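Local coordinates for protein cytochrome C2 (Rhodospirillum rubrum, PDB 3C2C) that carries a covalently attached haem and probably shuttles single electrons between partners of the bacterial photosynthetic electron-transport chain, at residues A[32-44]-A[53-67]. Residues are numbered along the deposited sequence; the frame is centred on the assembly and turned at random.
With HEM (protoporphyrin IX containing Fe), chain B.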
# COMPACT_ATOMS: atom_id res chain seq x y z
N LEU A 32 -3.53 -2.72 7.09
CA LEU A 32 -3.74 -2.81 5.65
C LEU A 32 -4.85 -3.81 5.50
O LEU A 32 -5.15 -4.09 4.36
CB LEU A 32 -2.48 -3.49 5.02
CG LEU A 32 -1.31 -2.44 4.92
CD1 LEU A 32 -0.07 -3.05 4.35
CD2 LEU A 32 -1.77 -1.23 4.17
N PHE A 33 -5.60 -4.06 6.60
CA PHE A 33 -6.77 -4.96 6.19
C PHE A 33 -7.82 -4.01 5.52
O PHE A 33 -8.09 -2.92 5.95
CB PHE A 33 -7.48 -5.50 7.48
CG PHE A 33 -8.64 -6.49 7.23
CD1 PHE A 33 -8.31 -7.83 7.06
CD2 PHE A 33 -9.91 -5.95 7.07
CE1 PHE A 33 -9.21 -8.69 6.66
CE2 PHE A 33 -10.96 -6.92 6.76
CZ PHE A 33 -10.53 -8.24 6.72
N GLY A 34 -8.48 -4.67 4.54
CA GLY A 34 -9.41 -3.86 3.75
C GLY A 34 -8.76 -2.87 2.62
O GLY A 34 -9.55 -2.02 2.31
N VAL A 35 -7.51 -2.83 2.35
CA VAL A 35 -6.76 -1.81 1.61
C VAL A 35 -7.18 -1.95 0.05
O VAL A 35 -7.19 -1.07 -0.67
CB VAL A 35 -5.26 -1.66 1.80
CG1 VAL A 35 -4.39 -2.81 1.39
CG2 VAL A 35 -4.68 -0.33 1.40
N PHE A 36 -7.43 -3.20 -0.31
CA PHE A 36 -7.64 -3.50 -1.71
C PHE A 36 -8.91 -2.71 -2.16
O PHE A 36 -10.01 -3.04 -1.61
CB PHE A 36 -7.61 -4.96 -2.20
CG PHE A 36 -7.79 -5.35 -3.64
CD1 PHE A 36 -6.69 -5.18 -4.42
CD2 PHE A 36 -9.05 -5.78 -4.11
CE1 PHE A 36 -6.85 -5.31 -5.87
CE2 PHE A 36 -9.22 -6.06 -5.49
CZ PHE A 36 -8.06 -5.72 -6.28
N GLU A 37 -8.73 -2.08 -3.36
CA GLU A 37 -9.87 -1.23 -3.88
C GLU A 37 -10.35 -0.19 -3.03
O GLU A 37 -11.41 0.32 -3.24
CB GLU A 37 -10.99 -2.08 -4.49
CG GLU A 37 -10.31 -2.80 -5.62
CD GLU A 37 -11.19 -3.59 -6.61
OE1 GLU A 37 -10.57 -3.61 -7.84
OE2 GLU A 37 -12.27 -3.94 -6.02
N ASN A 38 -9.60 0.23 -2.06
CA ASN A 38 -10.10 1.23 -1.04
C ASN A 38 -9.31 2.52 -1.50
O ASN A 38 -8.44 2.38 -2.30
CB ASN A 38 -9.75 0.67 0.40
CG ASN A 38 -10.63 1.43 1.31
OD1 ASN A 38 -11.18 2.53 1.39
ND2 ASN A 38 -10.85 0.77 2.47
N THR A 39 -9.70 3.64 -1.12
CA THR A 39 -9.02 4.89 -1.22
C THR A 39 -7.61 4.97 -0.73
O THR A 39 -7.15 4.22 0.10
CB THR A 39 -9.86 5.95 -0.44
OG1 THR A 39 -11.27 5.95 -0.69
CG2 THR A 39 -9.44 6.38 0.89
N ALA A 40 -6.79 5.92 -1.23
CA ALA A 40 -5.44 6.25 -0.69
C ALA A 40 -5.86 6.79 0.68
O ALA A 40 -7.04 7.29 0.79
CB ALA A 40 -4.96 7.44 -1.42
N ALA A 41 -4.97 6.82 1.56
CA ALA A 41 -5.24 7.39 2.93
C ALA A 41 -6.50 6.72 3.59
O ALA A 41 -7.44 7.43 4.03
CB ALA A 41 -5.25 8.88 2.82
N HIS A 42 -6.60 5.37 3.48
CA HIS A 42 -7.88 4.74 3.77
C HIS A 42 -8.14 4.59 5.28
O HIS A 42 -9.34 4.37 5.59
CB HIS A 42 -7.97 3.41 3.04
CG HIS A 42 -7.11 2.38 3.74
ND1 HIS A 42 -5.66 2.55 3.78
CD2 HIS A 42 -7.32 1.26 4.46
CE1 HIS A 42 -5.20 1.41 4.46
NE2 HIS A 42 -6.22 0.65 4.86
N LYS A 43 -7.15 4.70 6.14
CA LYS A 43 -7.43 4.46 7.60
C LYS A 43 -7.62 5.83 8.23
O LYS A 43 -6.69 6.60 8.48
CB LYS A 43 -6.27 3.65 8.31
CG LYS A 43 -6.28 2.14 8.16
CD LYS A 43 -7.70 1.52 8.18
CE LYS A 43 -7.70 0.03 8.44
NZ LYS A 43 -7.17 -0.85 7.39
N ASP A 44 -8.77 6.15 8.85
CA ASP A 44 -9.14 7.46 9.47
C ASP A 44 -8.29 7.77 10.76
O ASP A 44 -8.46 8.90 11.23
CB ASP A 44 -10.61 7.64 9.77
CG ASP A 44 -11.55 7.58 8.63
OD1 ASP A 44 -12.71 7.46 8.34
OD2 ASP A 44 -10.89 8.07 7.70
N THR A 53 -3.34 12.12 1.27
CA THR A 53 -4.60 12.87 1.33
C THR A 53 -5.02 13.52 -0.02
O THR A 53 -6.19 13.62 -0.45
CB THR A 53 -4.16 13.96 2.43
OG1 THR A 53 -4.47 13.19 3.66
CG2 THR A 53 -4.71 15.32 2.30
N GLU A 54 -4.09 13.92 -0.81
CA GLU A 54 -4.10 14.55 -2.14
C GLU A 54 -4.22 13.38 -3.09
O GLU A 54 -5.25 13.64 -3.72
CB GLU A 54 -2.63 15.10 -2.43
CG GLU A 54 -2.43 16.40 -1.69
CD GLU A 54 -1.09 17.09 -1.85
OE1 GLU A 54 0.02 16.53 -1.84
OE2 GLU A 54 -1.04 18.36 -2.08
N MET A 55 -3.74 12.11 -3.10
CA MET A 55 -4.13 11.10 -3.99
C MET A 55 -5.63 10.89 -3.70
O MET A 55 -6.44 10.51 -4.65
CB MET A 55 -3.30 9.76 -3.85
CG MET A 55 -1.84 10.32 -4.08
SD MET A 55 -0.88 8.77 -4.28
CE MET A 55 -1.26 7.97 -2.79
N LYS A 56 -5.98 10.98 -2.45
CA LYS A 56 -7.35 10.50 -2.02
C LYS A 56 -8.38 11.56 -2.62
O LYS A 56 -9.36 11.19 -3.20
CB LYS A 56 -7.55 10.33 -0.56
CG LYS A 56 -9.05 10.22 -0.23
CD LYS A 56 -9.14 9.63 1.22
CE LYS A 56 -9.62 10.70 2.14
NZ LYS A 56 -10.18 9.94 3.41
N ALA A 57 -8.08 12.79 -2.45
CA ALA A 57 -8.89 13.85 -3.20
C ALA A 57 -9.10 13.70 -4.67
O ALA A 57 -10.10 14.04 -5.32
CB ALA A 57 -8.13 15.18 -2.97
N LYS A 58 -8.10 13.22 -5.49
CA LYS A 58 -8.05 12.90 -6.83
C LYS A 58 -8.98 11.71 -7.15
O LYS A 58 -9.15 11.48 -8.35
CB LYS A 58 -6.69 12.82 -7.49
CG LYS A 58 -6.12 13.98 -8.12
CD LYS A 58 -4.58 13.80 -8.20
CE LYS A 58 -4.01 14.51 -9.49
NZ LYS A 58 -2.76 13.74 -10.03
N GLY A 59 -9.29 10.91 -6.16
CA GLY A 59 -10.15 9.64 -6.25
C GLY A 59 -9.17 8.47 -6.53
O GLY A 59 -9.84 7.45 -7.00
N LEU A 60 -7.90 8.51 -6.10
CA LEU A 60 -7.09 7.28 -6.37
C LEU A 60 -7.58 6.24 -5.34
O LEU A 60 -7.73 6.47 -4.15
CB LEU A 60 -5.60 7.57 -6.06
CG LEU A 60 -4.73 6.41 -6.53
CD1 LEU A 60 -3.43 6.92 -6.96
CD2 LEU A 60 -4.47 5.60 -5.17
N THR A 61 -7.80 5.09 -5.90
CA THR A 61 -8.23 3.84 -5.24
C THR A 61 -7.03 2.84 -5.49
O THR A 61 -6.19 2.85 -6.43
CB THR A 61 -9.61 3.39 -5.53
OG1 THR A 61 -9.52 2.78 -6.82
CG2 THR A 61 -10.75 4.26 -5.30
N TRP A 62 -6.91 1.82 -4.48
CA TRP A 62 -5.83 0.81 -4.52
C TRP A 62 -6.28 -0.41 -5.32
O TRP A 62 -6.36 -1.56 -4.90
CB TRP A 62 -5.45 0.43 -3.09
CG TRP A 62 -4.58 1.47 -2.34
CD1 TRP A 62 -5.08 2.07 -1.14
CD2 TRP A 62 -3.49 2.18 -2.83
NE1 TRP A 62 -4.16 3.14 -0.86
CE2 TRP A 62 -3.16 3.11 -1.79
CE3 TRP A 62 -2.61 1.98 -3.91
CZ2 TRP A 62 -1.95 3.95 -1.72
CZ3 TRP A 62 -1.46 2.82 -3.81
CH2 TRP A 62 -1.19 3.79 -2.82
N THR A 63 -6.29 -0.27 -6.62
CA THR A 63 -6.45 -1.19 -7.73
C THR A 63 -5.16 -2.08 -7.70
O THR A 63 -4.02 -1.66 -7.24
CB THR A 63 -6.28 -0.17 -9.14
OG1 THR A 63 -7.80 0.41 -9.05
CG2 THR A 63 -6.82 -1.18 -10.23
N GLU A 64 -5.21 -3.13 -8.41
CA GLU A 64 -4.06 -3.98 -8.71
C GLU A 64 -3.00 -3.24 -9.37
O GLU A 64 -1.83 -3.46 -8.96
CB GLU A 64 -4.28 -5.31 -9.51
CG GLU A 64 -3.27 -6.33 -9.78
CD GLU A 64 -3.66 -7.46 -10.69
OE1 GLU A 64 -3.14 -7.83 -11.84
OE2 GLU A 64 -4.78 -7.85 -10.37
N ALA A 65 -3.39 -2.38 -10.39
CA ALA A 65 -2.26 -1.66 -10.98
C ALA A 65 -1.63 -0.53 -10.17
O ALA A 65 -0.42 -0.27 -10.19
CB ALA A 65 -2.96 -1.20 -12.32
N ASN A 66 -2.49 0.14 -9.42
CA ASN A 66 -1.83 1.22 -8.55
C ASN A 66 -1.05 0.52 -7.40
O ASN A 66 0.07 1.05 -7.04
CB ASN A 66 -2.99 2.04 -7.90
CG ASN A 66 -3.36 3.26 -8.69
OD1 ASN A 66 -2.66 3.42 -9.70
ND2 ASN A 66 -4.67 3.63 -8.77
N LEU A 67 -1.67 -0.61 -6.87
CA LEU A 67 -0.64 -1.25 -5.82
C LEU A 67 0.63 -1.70 -6.37
O LEU A 67 1.69 -1.45 -5.92
CB LEU A 67 -1.60 -2.39 -5.39
CG LEU A 67 -2.61 -1.97 -4.33
CD1 LEU A 67 -3.59 -3.14 -4.12
CD2 LEU A 67 -2.02 -1.56 -2.98
CHA HEM B . 1.61 2.98 3.72
CHB HEM B . 1.67 -1.47 1.61
CHC HEM B . 6.02 -2.32 3.74
CHD HEM B . 5.73 1.83 6.15
C1A HEM B . 1.37 1.84 2.93
C2A HEM B . 0.26 1.74 2.00
C3A HEM B . 0.20 0.50 1.52
C4A HEM B . 1.43 -0.19 1.94
CMA HEM B . -0.80 -0.03 0.41
CAA HEM B . -0.81 2.91 1.79
CBA HEM B . -2.20 2.73 2.50
CGA HEM B . -3.11 3.90 2.35
O1A HEM B . -2.97 4.73 1.35
O2A HEM B . -4.09 3.88 3.12
C1B HEM B . 2.82 -2.10 2.19
C2B HEM B . 3.25 -3.39 1.77
C3B HEM B . 4.46 -3.54 2.35
C4B HEM B . 4.89 -2.38 3.00
CMB HEM B . 2.35 -4.43 1.01
CAB HEM B . 5.49 -4.76 2.12
CBB HEM B . 5.55 -5.38 0.81
C1C HEM B . 6.28 -1.27 4.51
C2C HEM B . 7.47 -1.20 5.51
C3C HEM B . 7.44 0.02 6.03
C4C HEM B . 6.12 0.59 5.74
CMC HEM B . 8.58 -2.23 5.34
CAC HEM B . 8.44 0.67 7.03
CBC HEM B . 9.80 0.57 6.96
C1D HEM B . 4.64 2.52 5.67
C2D HEM B . 4.24 3.84 6.03
C3D HEM B . 3.11 4.14 5.38
C4D HEM B . 2.78 3.09 4.50
CMD HEM B . 5.10 4.62 7.10
CAD HEM B . 2.34 5.51 5.41
CBD HEM B . 3.18 6.45 4.55
CGD HEM B . 2.97 7.94 4.76
O1D HEM B . 1.85 8.37 5.16
O2D HEM B . 3.93 8.73 4.37
NA HEM B . 2.01 0.66 2.86
NB HEM B . 3.89 -1.45 2.87
NC HEM B . 5.54 -0.15 4.71
ND HEM B . 3.76 2.04 4.67
FE HEM B . 3.79 0.28 3.81
O HOH W 1 -9.98 7.75 5.01
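The W62 indole packs against the 32-44 loop: CD1 lies 3.5 Å from V35 CG2, and A40 CA approaches the ring obliquely. With CG anti to the carbonyl carbon (chi1 -76°), the ring carries NE1 to the haem, where it donates to propionate oxygen O1A at 3.0 Å, the oxygen lying at the ring's edge, near its plane; the N-H...O angle of 138° makes this a bent bond. The A41 backbone N also donates to O1A, at 2.9 Å, so two N-H groups converge on this one carboxylate oxygen. Replacing the indole with an alanine is likely to leave O1A with the A41 donor alone of this pair and to open a gap beside V35 and A40. Backbone bonds on both sides of W62 tie it to the loop: W62 N bonds to N38 O at 2.7 Å, E37 N donates to W62 O, and A40 N donates to L60 O. These bonds accompany a single beta bridge between T39 and T61. Flanking it, F36 meets L67 with its ring edge, CD1 to CD1 at 3.7 Å, the side chains crossing at about a right angle, while A40 CB meets M55 CB (3.7 Å). The K56 aliphatic chain passes over A40 O, and its CD comes within 3.3 Å of T39 CG2, tighter than usual van der Waals contact; its NZ reaches a water that also bonds A41 O and D44 OD2. Together the loop, helix 50-57 and the start of helix 64-72 form the wall of the haem crevice that binds one propionate, characteristic of the class I cytochrome c fold.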